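OsmC family peroxiredoxin (Aquifex aeolicus, PDB 2E8E) probably reduces peroxides by means of a pair of redox-active cysteines, in the manner of OsmC-type peroxiredoxins. Local coordinates at residues 47-52 / 103-108. Numbering follows the deposited sequence.
Sequences GVDVYH and KLSTEK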
ATOM      1  N   GLY A  47      -4.882  -7.765   9.003  1.00 18.06           N
ATOM      2  CA  GLY A  47      -4.456  -8.151  10.339  1.00 18.77           C
ATOM      3  C   GLY A  47      -5.246  -7.447  11.428  1.00 19.97           C
ATOM      4  O   GLY A  47      -5.533  -8.028  12.475  1.00 20.91           O
ATOM      5  N   VAL A  48      -5.585  -6.186  11.190  1.00 19.96           N
ATOM      6  CA  VAL A  48      -6.366  -5.422  12.153  1.00 20.08           C
ATOM      7  C   VAL A  48      -7.734  -6.092  12.320  1.00 19.80           C
ATOM      8  O   VAL A  48      -8.236  -6.225  13.437  1.00 19.41           O
ATOM      9  CB  VAL A  48      -6.546  -3.960  11.679  1.00 20.72           C
ATOM     10  CG1 VAL A  48      -7.556  -3.234  12.558  1.00 20.48           C
ATOM     11  CG2 VAL A  48      -5.202  -3.241  11.727  1.00 21.66           C
ATOM     12  N   ASP A  49      -8.322  -6.525  11.206  1.00 20.30           N
ATOM     13  CA  ASP A  49      -9.627  -7.194  11.238  1.00 18.73           C
ATOM     14  C   ASP A  49      -9.531  -8.502  12.012  1.00 19.17           C
ATOM     15  O   ASP A  49     -10.360  -8.799  12.876  1.00 21.24           O
ATOM     16  CB  ASP A  49     -10.123  -7.551   9.832  1.00 19.25           C
ATOM     17  CG  ASP A  49     -10.347  -6.343   8.942  1.00 20.81           C
ATOM     18  OD1 ASP A  49     -10.766  -5.275   9.437  1.00 22.59           O
ATOM     19  OD2 ASP A  49     -10.127  -6.486   7.721  1.00 24.14           O
ATOM     20  N   VAL A  50      -8.523  -9.300  11.673  1.00 19.31           N
ATOM     21  CA  VAL A  50      -8.337 -10.591  12.314  1.00 21.60           C
ATOM     22  C   VAL A  50      -8.128 -10.437  13.815  1.00 22.80           C
ATOM     23  O   VAL A  50      -8.697 -11.190  14.607  1.00 24.28           O
ATOM     24  CB  VAL A  50      -7.153 -11.350  11.673  1.00 19.32           C
ATOM     25  CG1 VAL A  50      -6.861 -12.632  12.446  1.00 19.81           C
ATOM     26  CG2 VAL A  50      -7.491 -11.678  10.225  1.00 19.38           C
ATOM     27  N   TYR A  51      -7.330  -9.450  14.209  1.00 23.13           N
ATOM     28  CA  TYR A  51      -7.076  -9.219  15.626  1.00 24.46           C
ATOM     29  C   TYR A  51      -8.382  -8.941  16.365  1.00 24.51           C
ATOM     30  O   TYR A  51      -8.685  -9.583  17.375  1.00 25.12           O
ATOM     31  CB  TYR A  51      -6.132  -8.032  15.816  1.00 24.42           C
ATOM     32  CG  TYR A  51      -5.825  -7.735  17.266  1.00 25.61           C
ATOM     33  CD1 TYR A  51      -4.764  -8.361  17.919  1.00 25.56           C
ATOM     34  CD2 TYR A  51      -6.614  -6.842  17.993  1.00 26.46           C
ATOM     35  CE1 TYR A  51      -4.493  -8.100  19.267  1.00 29.93           C
ATOM     36  CE2 TYR A  51      -6.354  -6.575  19.336  1.00 29.55           C
ATOM     37  CZ  TYR A  51      -5.294  -7.206  19.966  1.00 29.84           C
ATOM     38  OH  TYR A  51      -5.040  -6.938  21.295  1.00 31.86           O
ATOM     39  N   HIS A  52      -9.148  -7.983  15.857  1.00 23.33           N
ATOM     40  CA  HIS A  52     -10.417  -7.610  16.474  1.00 26.15           C
ATOM     41  C   HIS A  52     -11.434  -8.741  16.522  1.00 25.09           C
ATOM     42  O   HIS A  52     -12.132  -8.904  17.520  1.00 24.25           O
ATOM     43  CB  HIS A  52     -11.029  -6.412  15.749  1.00 28.59           C
ATOM     44  CG  HIS A  52     -10.284  -5.134  15.969  1.00 32.79           C
ATOM     45  ND1 HIS A  52      -9.925  -4.693  17.224  1.00 35.37           N
ATOM     46  CD2 HIS A  52      -9.845  -4.193  15.100  1.00 35.35           C
ATOM     47  CE1 HIS A  52      -9.294  -3.537  17.119  1.00 36.67           C
ATOM     48  NE2 HIS A  52      -9.234  -3.211  15.841  1.00 35.86           N
ATOM     49  N   LYS A 103     -11.897 -15.210   6.893  1.00 21.44           N
ATOM     50  CA  LYS A 103     -12.920 -15.080   5.863  1.00 22.98           C
ATOM     51  C   LYS A 103     -13.675 -13.758   5.955  1.00 22.29           C
ATOM     52  O   LYS A 103     -13.924 -13.110   4.937  1.00 22.03           O
ATOM     53  CB  LYS A 103     -13.896 -16.257   5.923  1.00 24.40           C
ATOM     54  CG  LYS A 103     -13.250 -17.569   5.517  1.00 27.33           C
ATOM     55  CD  LYS A 103     -14.266 -18.689   5.422  1.00 32.08           C
ATOM     56  CE  LYS A 103     -13.597 -19.987   5.010  1.00 33.72           C
ATOM     57  NZ  LYS A 103     -12.807 -19.822   3.759  1.00 33.96           N
ATOM     58  N   LEU A 104     -14.033 -13.349   7.168  1.00 21.09           N
ATOM     59  CA  LEU A 104     -14.742 -12.088   7.339  1.00 21.20           C
ATOM     60  C   LEU A 104     -13.872 -10.928   6.874  1.00 20.88           C
ATOM     61  O   LEU A 104     -14.360  -9.982   6.262  1.00 20.91           O
ATOM     62  CB  LEU A 104     -15.132 -11.878   8.800  1.00 21.82           C
ATOM     63  CG  LEU A 104     -16.360 -12.668   9.258  1.00 24.36           C
ATOM     64  CD1 LEU A 104     -16.561 -12.476  10.755  1.00 25.51           C
ATOM     65  CD2 LEU A 104     -17.584 -12.194   8.481  1.00 25.87           C
ATOM     66  N   SER A 105     -12.579 -11.005   7.166  1.00 21.25           N
ATOM     67  CA  SER A 105     -11.665  -9.949   6.759  1.00 21.20           C
ATOM     68  C   SER A 105     -11.518  -9.889   5.242  1.00 22.34           C
ATOM     69  O   SER A 105     -11.786  -8.857   4.622  1.00 22.60           O
ATOM     70  CB  SER A 105     -10.289 -10.160   7.395  1.00 21.32           C
ATOM     71  OG  SER A 105      -9.374  -9.169   6.948  1.00 19.77           O
ATOM     72  N   THR A 106     -11.109 -11.001   4.643  1.00 22.29           N
ATOM     73  CA  THR A 106     -10.894 -11.055   3.202  1.00 23.09           C
ATOM     74  C   THR A 106     -12.147 -10.908   2.346  1.00 25.25           C
ATOM     75  O   THR A 106     -12.067 -10.467   1.200  1.00 26.32           O
ATOM     76  CB  THR A 106     -10.180 -12.367   2.796  1.00 23.95           C
ATOM     77  OG1 THR A 106     -10.973 -13.494   3.190  1.00 25.10           O
ATOM     78  CG2 THR A 106      -8.815 -12.453   3.458  1.00 24.83           C
ATOM     79  N   GLU A 107     -13.306 -11.256   2.893  1.00 24.58           N
ATOM     80  CA  GLU A 107     -14.536 -11.165   2.118  1.00 27.79           C
ATOM     81  C   GLU A 107     -15.441  -9.978   2.433  1.00 27.17           C
ATOM     82  O   GLU A 107     -16.354  -9.682   1.660  1.00 30.44           O
ATOM     83  CB  GLU A 107     -15.329 -12.472   2.254  1.00 28.27           C
ATOM     84  CG  GLU A 107     -14.643 -13.661   1.597  1.00 32.29           C
ATOM     85  CD  GLU A 107     -15.357 -14.977   1.850  1.00 35.46           C
ATOM     86  OE1 GLU A 107     -16.568 -15.066   1.567  1.00 38.08           O
ATOM     87  OE2 GLU A 107     -14.701 -15.926   2.327  1.00 38.56           O
ATOM     88  N   LYS A 108     -15.197  -9.284   3.540  1.00 25.10           N
ATOM     89  CA  LYS A 108     -16.063  -8.160   3.884  1.00 24.26           C
ATOM     90  C   LYS A 108     -15.429  -6.899   4.464  1.00 22.53           C
ATOM     91  O   LYS A 108     -15.774  -5.791   4.060  1.00 24.23           O
ATOM     92  CB  LYS A 108     -17.162  -8.633   4.843  1.00 25.35           C
ATOM     93  CG  LYS A 108     -18.049  -7.515   5.367  1.00 28.57           C
ATOM     94  CD  LYS A 108     -19.212  -8.049   6.193  1.00 31.94           C
ATOM     95  CE  LYS A 108     -20.134  -6.921   6.632  1.00 35.14           C
ATOM     96  NZ  LYS A 108     -21.322  -7.425   7.383  1.00 36.67           N
TER
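Two groups from helix 34-56 grip the hydroxyl OG of Ser105: the carboxylate of Asp49 and the hydroxyl of Ser46. Ser105 OG donates to Asp49 OD2 at 2.9 Å, and the carboxylate receives it on the anti lone pair of OD2, the one turned away from OD1. The serine CB points at helix 34-56, and with OG anti to the backbone N (chi1 177°) the hydroxyl comes within bonding reach of both Asp49 and Ser46. Asp49 CB points toward helix 95-109 in turn and lies 3.6 Å from Ser105 CB; the first torsion, with CG anti to the carbonyl carbon (chi1 -62°), then sets OD2 beside the hydroxyl. The short side chain of Ser105 lets the helices come close here, with Asp49 CA and Ser105 CA 5.6 Å apart. These are the two long helices of the OsmC fold, and the contact lies beside what is probably its redox centre. Cys110 touches both Asp49 and Ser105, while Cys45 comes one turn before Asp49; the two cysteines form a disulfide in another structure of this protein but are reduced here. With an alanine in place of Asp49 the OD2 acceptor is gone, and Ser105 OG, left to Ser46, would probably be freer to turn beside Cys110. One residue further along, Val50 adds a looser apolar touch, its CG2 lying 4.3 Å from Ser105 CB. The same valine also packs on Leu98 and Ala101 of helix 95-109, whereas Tyr51 and His52 pack against Ala14 of the second subunit.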